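Local structure of tapirin (Caldicellulosiruptor kristjanssonii, 6N2B) at residues Val431-Gly437 and Glu461-Glu465; Asn486-Pro492 and Thr517-Ser523. The protein probably binds cellulose through its C-terminal beta-helix domain, which also carries a calcium ion, and so is likely to attach the bacterium to plant biomass. One frame throughout, in Å; residues are numbered along the deposited sequence.

Contact 1: residues Val431-Gly437 and Glu461-Glu465; sequences VGATTLG and ELITE. With CA (calcium ion), chain C.
E465, on helix 459-470, reaches the segment 431-437 through a shared calcium ion, which makes this a calcium site built from a loop and a helix, at one end of the beta-helix domain. OE1 of E465 lies 2.5 Å from the calcium. Three backbone carbonyls of that segment join it, and V431 O is the closest at 2.2 Å. A433 O and L436 O each stand 2.7 Å from the ion. D429, just before the segment, completes the site with OD1 and its backbone O. Two carboxylates therefore face the ion, and their charge probably offsets that of the calcium.

The next shell sets the glutamate. CG of E465 is anti to the backbone N (chi1 -179°), and the chain then bends at chi2 (83°), which carries the carboxylate to the ion. OE2 accepts a hydrogen bond from S438 OG, so both carboxylate oxygens are engaged. The segment 431-437 is shaped in turn by the backbone bond from L436 N to A433 O. G432 has backbone angles that favour glycine.

Carbon atoms of both segments pack at the interface. A433 CB points at the helix and sits 3.5 Å from E461 O. T464 CG2 lies alongside the backbone from G432 to A433. L436 crosses the E461 side chain at about a right angle. L436 CD1 makes the apolar contacts: it lies 3.7 Å from E461 CB and also packs on E465 CB. On the other branch of L436, CD2 lies 4.0 Å from E461 OE1.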
ATOM      1  N   VAL A 431     -34.952  -6.129   1.624  1.00 25.03           N
ATOM      2  CA  VAL A 431     -34.529  -7.455   2.072  1.00 35.10           C
ATOM      3  C   VAL A 431     -33.268  -7.345   2.921  1.00 27.15           C
ATOM      4  O   VAL A 431     -32.276  -6.738   2.510  1.00 28.97           O
ATOM      5  CB  VAL A 431     -34.281  -8.369   0.864  1.00 37.51           C
ATOM      6  CG1 VAL A 431     -34.160  -9.805   1.316  1.00 33.81           C
ATOM      7  CG2 VAL A 431     -35.392  -8.209  -0.163  1.00 42.19           C
ATOM      8  N   GLY A 432     -33.279  -7.960   4.100  1.00 30.79           N
ATOM      9  CA  GLY A 432     -32.063  -7.869   4.894  1.00 33.35           C
ATOM     10  C   GLY A 432     -31.902  -6.484   5.504  1.00 41.36           C
ATOM     11  O   GLY A 432     -32.880  -5.777   5.765  1.00 41.07           O
ATOM     12  N   ALA A 433     -30.649  -6.088   5.738  1.00 33.76           N
ATOM     13  CA  ALA A 433     -30.387  -4.764   6.300  1.00 35.54           C
ATOM     14  C   ALA A 433     -30.891  -3.680   5.353  1.00 33.99           C
ATOM     15  O   ALA A 433     -30.533  -3.661   4.172  1.00 30.31           O
ATOM     16  CB  ALA A 433     -28.894  -4.573   6.579  1.00 20.88           C
ATOM     17  N   THR A 434     -31.720  -2.765   5.876  1.00 30.71           N
ATOM     18  CA  THR A 434     -32.396  -1.812   4.999  1.00 34.29           C
ATOM     19  C   THR A 434     -31.466  -0.709   4.504  1.00 28.89           C
ATOM     20  O   THR A 434     -31.830   0.014   3.571  1.00 34.37           O
ATOM     21  CB  THR A 434     -33.647  -1.226   5.697  1.00 36.58           C
ATOM     22  OG1 THR A 434     -33.276  -0.348   6.763  1.00 30.32           O
ATOM     23  CG2 THR A 434     -34.520  -2.345   6.279  1.00 39.60           C
ATOM     24  N   THR A 435     -30.267  -0.592   5.078  1.00 35.41           N
ATOM     25  CA  THR A 435     -29.240   0.327   4.590  1.00 29.23           C
ATOM     26  C   THR A 435     -28.434  -0.250   3.432  1.00 26.51           C
ATOM     27  O   THR A 435     -27.951   0.512   2.583  1.00 27.65           O
ATOM     28  CB  THR A 435     -28.290   0.685   5.730  1.00 26.83           C
ATOM     29  OG1 THR A 435     -29.034   1.331   6.767  1.00 36.91           O
ATOM     30  CG2 THR A 435     -27.161   1.602   5.248  1.00 40.50           C
ATOM     31  N   LEU A 436     -28.277  -1.574   3.373  1.00 26.23           N
ATOM     32  CA  LEU A 436     -27.388  -2.220   2.416  1.00 24.71           C
ATOM     33  C   LEU A 436     -28.143  -2.751   1.203  1.00 22.83           C
ATOM     34  O   LEU A 436     -29.345  -3.007   1.243  1.00 27.84           O
ATOM     35  CB  LEU A 436     -26.630  -3.378   3.063  1.00 16.73           C
ATOM     36  CG  LEU A 436     -25.911  -3.176   4.389  1.00 19.36           C
ATOM     37  CD1 LEU A 436     -25.263  -4.496   4.833  1.00 16.06           C
ATOM     38  CD2 LEU A 436     -24.875  -2.082   4.257  1.00 19.42           C
ATOM     39  N   GLY A 437     -27.407  -2.902   0.108  1.00 21.90           N
ATOM     40  CA  GLY A 437     -27.848  -3.721  -0.995  1.00 24.76           C
ATOM     41  C   GLY A 437     -26.790  -4.762  -1.300  1.00 18.52           C
ATOM     42  O   GLY A 437     -25.642  -4.648  -0.883  1.00 28.60           O
ATOM     43  N   GLU A 461     -25.345  -5.214  10.345  1.00 25.70           N
ATOM     44  CA  GLU A 461     -25.984  -5.126   9.037  1.00 21.52           C
ATOM     45  C   GLU A 461     -25.534  -6.246   8.111  1.00 20.68           C
ATOM     46  O   GLU A 461     -26.349  -6.834   7.391  1.00 18.33           O
ATOM     47  CB  GLU A 461     -25.678  -3.774   8.426  1.00 20.94           C
ATOM     48  CG  GLU A 461     -26.275  -2.657   9.224  1.00 29.30           C
ATOM     49  CD  GLU A 461     -25.754  -1.325   8.781  1.00 35.90           C
ATOM     50  OE1 GLU A 461     -24.658  -1.313   8.158  1.00 26.18           O
ATOM     51  OE2 GLU A 461     -26.439  -0.306   9.053  1.00 38.58           O
ATOM     52  N   LEU A 462     -24.239  -6.561   8.139  1.00 22.15           N
ATOM     53  CA  LEU A 462     -23.671  -7.584   7.266  1.00 18.28           C
ATOM     54  C   LEU A 462     -24.262  -8.965   7.544  1.00 17.94           C
ATOM     55  O   LEU A 462     -24.587  -9.707   6.610  1.00 15.76           O
ATOM     56  CB  LEU A 462     -22.158  -7.595   7.452  1.00 16.32           C
ATOM     57  CG  LEU A 462     -21.222  -8.221   6.446  1.00 15.77           C
ATOM     58  CD1 LEU A 462     -21.479  -7.658   5.064  1.00 13.58           C
ATOM     59  CD2 LEU A 462     -19.806  -7.926   6.903  1.00 15.28           C
ATOM     60  N   ILE A 463     -24.385  -9.336   8.820  1.00 19.06           N
ATOM     61  CA  ILE A 463     -25.021 -10.603   9.177  1.00 20.58           C
ATOM     62  C   ILE A 463     -26.470 -10.634   8.679  1.00 26.29           C
ATOM     63  O   ILE A 463     -26.923 -11.628   8.091  1.00 24.29           O
ATOM     64  CB  ILE A 463     -24.943 -10.830  10.701  1.00 22.04           C
ATOM     65  CG1 ILE A 463     -23.495 -10.987  11.155  1.00 18.38           C
ATOM     66  CG2 ILE A 463     -25.739 -12.037  11.109  1.00 16.98           C
ATOM     67  CD1 ILE A 463     -23.317 -10.676  12.610  1.00 18.13           C
ATOM     68  N   THR A 464     -27.213  -9.543   8.896  1.00 15.12           N
ATOM     69  CA  THR A 464     -28.580  -9.474   8.391  1.00 19.42           C
ATOM     70  C   THR A 464     -28.614  -9.624   6.871  1.00 19.29           C
ATOM     71  O   THR A 464     -29.301 -10.507   6.338  1.00 20.59           O
ATOM     72  CB  THR A 464     -29.244  -8.159   8.816  1.00 24.25           C
ATOM     73  OG1 THR A 464     -29.291  -8.076  10.247  1.00 29.43           O
ATOM     74  CG2 THR A 464     -30.661  -8.073   8.275  1.00 17.42           C
ATOM     75  N   GLU A 465     -27.870  -8.776   6.158  1.00 16.86           N
ATOM     76  CA  GLU A 465     -27.957  -8.757   4.702  1.00 17.90           C
ATOM     77  C   GLU A 465     -27.528 -10.087   4.094  1.00 21.09           C
ATOM     78  O   GLU A 465     -28.239 -10.648   3.252  1.00 26.34           O
ATOM     79  CB  GLU A 465     -27.113  -7.621   4.135  1.00 17.17           C
ATOM     80  CG  GLU A 465     -27.178  -7.530   2.625  1.00 17.80           C
ATOM     81  CD  GLU A 465     -28.405  -6.765   2.173  1.00 25.42           C
ATOM     82  OE1 GLU A 465     -29.080  -6.213   3.074  1.00 26.12           O
ATOM     83  OE2 GLU A 465     -28.685  -6.708   0.946  1.00 19.25           O
TER
HETATM   84 CA    CA C 601     -30.933  -5.041   1.910  1.00 51.62          CA

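Contact 2: residues Asn486-Pro492 and Thr517-Ser523; sequences NITFSNP and TFNINIS
I487 and I520 pair in register between strands 487-489 and 520-522, neighbouring parallel strands on one face of the beta-helix. The strand axes approach to 4.6 Å and differ by 8° in direction. I487 N donates to N519 O, and I487 O accepts from N521 N. F489 repeats the pattern, with a nearly straight bond from its N to N521 O (2.8 Å, 174°) and another from S523 N to its O.

N486 extends the pairing before the strand begins. Its CB lies 3.1 Å from N519 O. CG comes next, nearest to N519 N. At the tip, OD1 accepts from N519 N at 3.2 Å, with the donor above the carbonyl plane. CG is anti to the carbonyl carbon (chi1 -49°), which swings OD1 across to that N-H. An alanine here would lack OD1 and would probably leave N519 N without this acceptor.

I487 and F489 share one face with I520 and I522. There I487 CG1 meets the edge of the F518 ring, in its plane, 3.8 Å from CE1. I487 CG2 lies over a face of the F489 ring. L505 of strand 504-508 and I527 of strand 526-531 pack against F489 and I522. T488 and N521 project to the other face. Past the strand end, P492 CG rests on I522 CG1 at 3.5 Å and on S523 O at 3.3 Å.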
ATOM      1  N   ASN A 486     -17.532   4.684   6.123  1.00 31.26           N
ATOM      2  CA  ASN A 486     -16.572   3.811   6.768  1.00 24.99           C
ATOM      3  C   ASN A 486     -17.141   2.408   6.920  1.00 20.56           C
ATOM      4  O   ASN A 486     -18.323   2.149   6.684  1.00 24.33           O
ATOM      5  CB  ASN A 486     -16.175   4.374   8.129  1.00 31.25           C
ATOM      6  CG  ASN A 486     -15.800   5.829   8.055  1.00 31.36           C
ATOM      7  OD1 ASN A 486     -15.265   6.289   7.045  1.00 40.67           O
ATOM      8  ND2 ASN A 486     -16.083   6.569   9.120  1.00 32.79           N
ATOM      9  N   ILE A 487     -16.270   1.496   7.314  1.00 16.68           N
ATOM     10  CA  ILE A 487     -16.638   0.134   7.663  1.00 18.85           C
ATOM     11  C   ILE A 487     -16.285  -0.059   9.129  1.00 20.03           C
ATOM     12  O   ILE A 487     -15.174   0.286   9.551  1.00 19.08           O
ATOM     13  CB  ILE A 487     -15.916  -0.879   6.761  1.00 18.02           C
ATOM     14  CG1 ILE A 487     -16.485  -0.790   5.342  1.00 19.28           C
ATOM     15  CG2 ILE A 487     -16.003  -2.275   7.331  1.00 12.25           C
ATOM     16  CD1 ILE A 487     -15.770  -1.655   4.349  1.00 13.96           C
ATOM     17  N   THR A 488     -17.239  -0.562   9.914  1.00 16.79           N
ATOM     18  CA  THR A 488     -17.051  -0.678  11.356  1.00 18.86           C
ATOM     19  C   THR A 488     -17.488  -2.053  11.820  1.00 21.35           C
ATOM     20  O   THR A 488     -18.650  -2.423  11.654  1.00 25.79           O
ATOM     21  CB  THR A 488     -17.835   0.384  12.124  1.00 22.59           C
ATOM     22  OG1 THR A 488     -17.356   1.689  11.777  1.00 37.06           O
ATOM     23  CG2 THR A 488     -17.630   0.169  13.602  1.00 27.16           C
ATOM     24  N   PHE A 489     -16.574  -2.792  12.430  1.00 16.91           N
ATOM     25  CA  PHE A 489     -16.881  -4.082  13.013  1.00 19.94           C
ATOM     26  C   PHE A 489     -16.811  -3.900  14.528  1.00 25.36           C
ATOM     27  O   PHE A 489     -15.740  -3.976  15.132  1.00 24.56           O
ATOM     28  CB  PHE A 489     -15.925  -5.126  12.490  1.00 21.72           C
ATOM     29  CG  PHE A 489     -16.036  -5.353  11.001  1.00 24.04           C
ATOM     30  CD1 PHE A 489     -17.281  -5.430  10.386  1.00 24.97           C
ATOM     31  CD2 PHE A 489     -14.899  -5.477  10.212  1.00 25.43           C
ATOM     32  CE1 PHE A 489     -17.386  -5.635   9.012  1.00 23.76           C
ATOM     33  CE2 PHE A 489     -14.993  -5.695   8.845  1.00 24.59           C
ATOM     34  CZ  PHE A 489     -16.233  -5.775   8.244  1.00 26.84           C
ATOM     35  N   SER A 490     -17.974  -3.635  15.132  1.00 26.79           N
ATOM     36  CA  SER A 490     -18.078  -3.325  16.558  1.00 28.85           C
ATOM     37  C   SER A 490     -17.982  -4.552  17.444  1.00 28.10           C
ATOM     38  O   SER A 490     -17.680  -4.422  18.639  1.00 25.59           O
ATOM     39  CB  SER A 490     -19.407  -2.622  16.859  1.00 27.41           C
ATOM     40  OG  SER A 490     -19.240  -1.215  16.835  1.00 44.80           O
ATOM     41  N   ASN A 491     -18.245  -5.712  16.886  1.00 21.93           N
ATOM     42  CA  ASN A 491     -18.335  -6.974  17.582  1.00 20.05           C
ATOM     43  C   ASN A 491     -17.894  -8.077  16.626  1.00 23.06           C
ATOM     44  O   ASN A 491     -18.665  -9.000  16.333  1.00 19.03           O
ATOM     45  CB  ASN A 491     -19.766  -7.182  18.072  1.00 19.70           C
ATOM     46  CG  ASN A 491     -19.816  -7.914  19.385  1.00 27.21           C
ATOM     47  OD1 ASN A 491     -18.776  -8.200  19.984  1.00 36.86           O
ATOM     48  ND2 ASN A 491     -21.024  -8.232  19.847  1.00 29.49           N
ATOM     49  N   PRO A 492     -16.663  -8.018  16.117  1.00 27.84           N
ATOM     50  CA  PRO A 492     -16.277  -8.933  15.027  1.00 23.21           C
ATOM     51  C   PRO A 492     -16.472 -10.420  15.322  1.00 24.06           C
ATOM     52  O   PRO A 492     -16.651 -11.190  14.370  1.00 26.87           O
ATOM     53  CB  PRO A 492     -14.794  -8.601  14.798  1.00 23.06           C
ATOM     54  CG  PRO A 492     -14.357  -7.849  16.014  1.00 22.74           C
ATOM     55  CD  PRO A 492     -15.561  -7.117  16.500  1.00 23.26           C
ATOM     56  N   THR A 517     -13.021  10.258   2.625  1.00 34.26           N
ATOM     57  CA  THR A 517     -12.253   9.685   3.712  1.00 29.72           C
ATOM     58  C   THR A 517     -12.811   8.300   4.025  1.00 32.80           C
ATOM     59  O   THR A 517     -14.000   8.036   3.825  1.00 48.95           O
ATOM     60  CB  THR A 517     -12.307  10.611   4.930  1.00 41.77           C
ATOM     61  OG1 THR A 517     -11.152  10.401   5.753  1.00 53.61           O
ATOM     62  CG2 THR A 517     -13.597  10.385   5.740  1.00 47.03           C
ATOM     63  N   PHE A 518     -11.947   7.396   4.480  1.00 41.39           N
ATOM     64  CA  PHE A 518     -12.379   6.032   4.767  1.00 31.80           C
ATOM     65  C   PHE A 518     -11.595   5.446   5.935  1.00 32.17           C
ATOM     66  O   PHE A 518     -10.360   5.410   5.897  1.00 30.45           O
ATOM     67  CB  PHE A 518     -12.221   5.116   3.548  1.00 21.73           C
ATOM     68  CG  PHE A 518     -12.477   3.690   3.869  1.00 27.14           C
ATOM     69  CD1 PHE A 518     -13.758   3.258   4.164  1.00 34.78           C
ATOM     70  CD2 PHE A 518     -11.443   2.792   3.956  1.00 25.39           C
ATOM     71  CE1 PHE A 518     -14.000   1.941   4.501  1.00 32.85           C
ATOM     72  CE2 PHE A 518     -11.677   1.483   4.281  1.00 23.87           C
ATOM     73  CZ  PHE A 518     -12.953   1.053   4.563  1.00 28.03           C
ATOM     74  N   ASN A 519     -12.316   4.959   6.949  1.00 31.29           N
ATOM     75  CA  ASN A 519     -11.729   4.302   8.111  1.00 25.74           C
ATOM     76  C   ASN A 519     -12.295   2.900   8.254  1.00 33.08           C
ATOM     77  O   ASN A 519     -13.515   2.719   8.200  1.00 38.26           O
ATOM     78  CB  ASN A 519     -12.019   5.074   9.398  1.00 25.50           C
ATOM     79  CG  ASN A 519     -11.189   6.335   9.527  1.00 40.47           C
ATOM     80  OD1 ASN A 519     -10.162   6.358  10.237  1.00 33.86           O
ATOM     81  ND2 ASN A 519     -11.627   7.403   8.847  1.00 31.09           N
ATOM     82  N   ILE A 520     -11.422   1.916   8.446  1.00 31.02           N
ATOM     83  CA  ILE A 520     -11.833   0.625   8.983  1.00 24.80           C
ATOM     84  C   ILE A 520     -11.650   0.693  10.484  1.00 24.86           C
ATOM     85  O   ILE A 520     -10.584   1.094  10.965  1.00 33.95           O
ATOM     86  CB  ILE A 520     -11.011  -0.532   8.389  1.00 25.25           C
ATOM     87  CG1 ILE A 520     -10.640  -0.225   6.956  1.00 25.27           C
ATOM     88  CG2 ILE A 520     -11.775  -1.864   8.456  1.00 13.62           C
ATOM     89  CD1 ILE A 520      -9.839  -1.289   6.331  1.00 31.47           C
ATOM     90  N   ASN A 521     -12.685   0.329  11.224  1.00 23.31           N
ATOM     91  CA  ASN A 521     -12.620   0.273  12.675  1.00 23.64           C
ATOM     92  C   ASN A 521     -13.082  -1.096  13.124  1.00 22.79           C
ATOM     93  O   ASN A 521     -14.024  -1.650  12.559  1.00 26.65           O
ATOM     94  CB  ASN A 521     -13.481   1.339  13.317  1.00 27.91           C
ATOM     95  CG  ASN A 521     -12.998   2.733  12.997  1.00 42.17           C
ATOM     96  OD1 ASN A 521     -11.840   3.074  13.258  1.00 42.11           O
ATOM     97  ND2 ASN A 521     -13.883   3.554  12.426  1.00 52.15           N
ATOM     98  N   ILE A 522     -12.416  -1.644  14.135  1.00 26.44           N
ATOM     99  CA  ILE A 522     -12.769  -2.960  14.640  1.00 25.78           C
ATOM    100  C   ILE A 522     -12.292  -3.037  16.076  1.00 30.89           C
ATOM    101  O   ILE A 522     -11.268  -2.451  16.436  1.00 32.55           O
ATOM    102  CB  ILE A 522     -12.163  -4.074  13.754  1.00 20.47           C
ATOM    103  CG1 ILE A 522     -12.458  -5.452  14.332  1.00 22.54           C
ATOM    104  CG2 ILE A 522     -10.699  -3.879  13.626  1.00 18.10           C
ATOM    105  CD1 ILE A 522     -12.047  -6.593  13.422  1.00 26.08           C
ATOM    106  N   SER A 523     -13.049  -3.754  16.900  1.00 32.18           N
ATOM    107  CA  SER A 523     -12.815  -3.846  18.335  1.00 31.00           C
ATOM    108  C   SER A 523     -12.309  -5.239  18.678  1.00 34.28           C
ATOM    109  O   SER A 523     -13.037  -6.223  18.505  1.00 34.65           O
ATOM    110  CB  SER A 523     -14.097  -3.544  19.101  1.00 28.82           C
ATOM    111  OG  SER A 523     -14.831  -2.545  18.415  1.00 32.68           O
TER

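Overall arrangement
The two contacts come in series along the chain: contact 1 closes at E465 before contact 2 opens at N486. Their centres are 16 Å apart, on the same side of the chain's centre. Contact 1 is farther out, about 30 Å from that centre, against about 19 Å for contact 2. Strand 457-458 links them. It leads into helix 459-470, and it pairs with strand 487-489, which pairs in turn with 520-522. The contacts also touch directly, with L462 CD2 3.9 Å from F489 CE1. The helix that supplies E465 to the calcium thus touches strand 487-489 through L462, consistent with the metal site being joined to the end of the beta-helix.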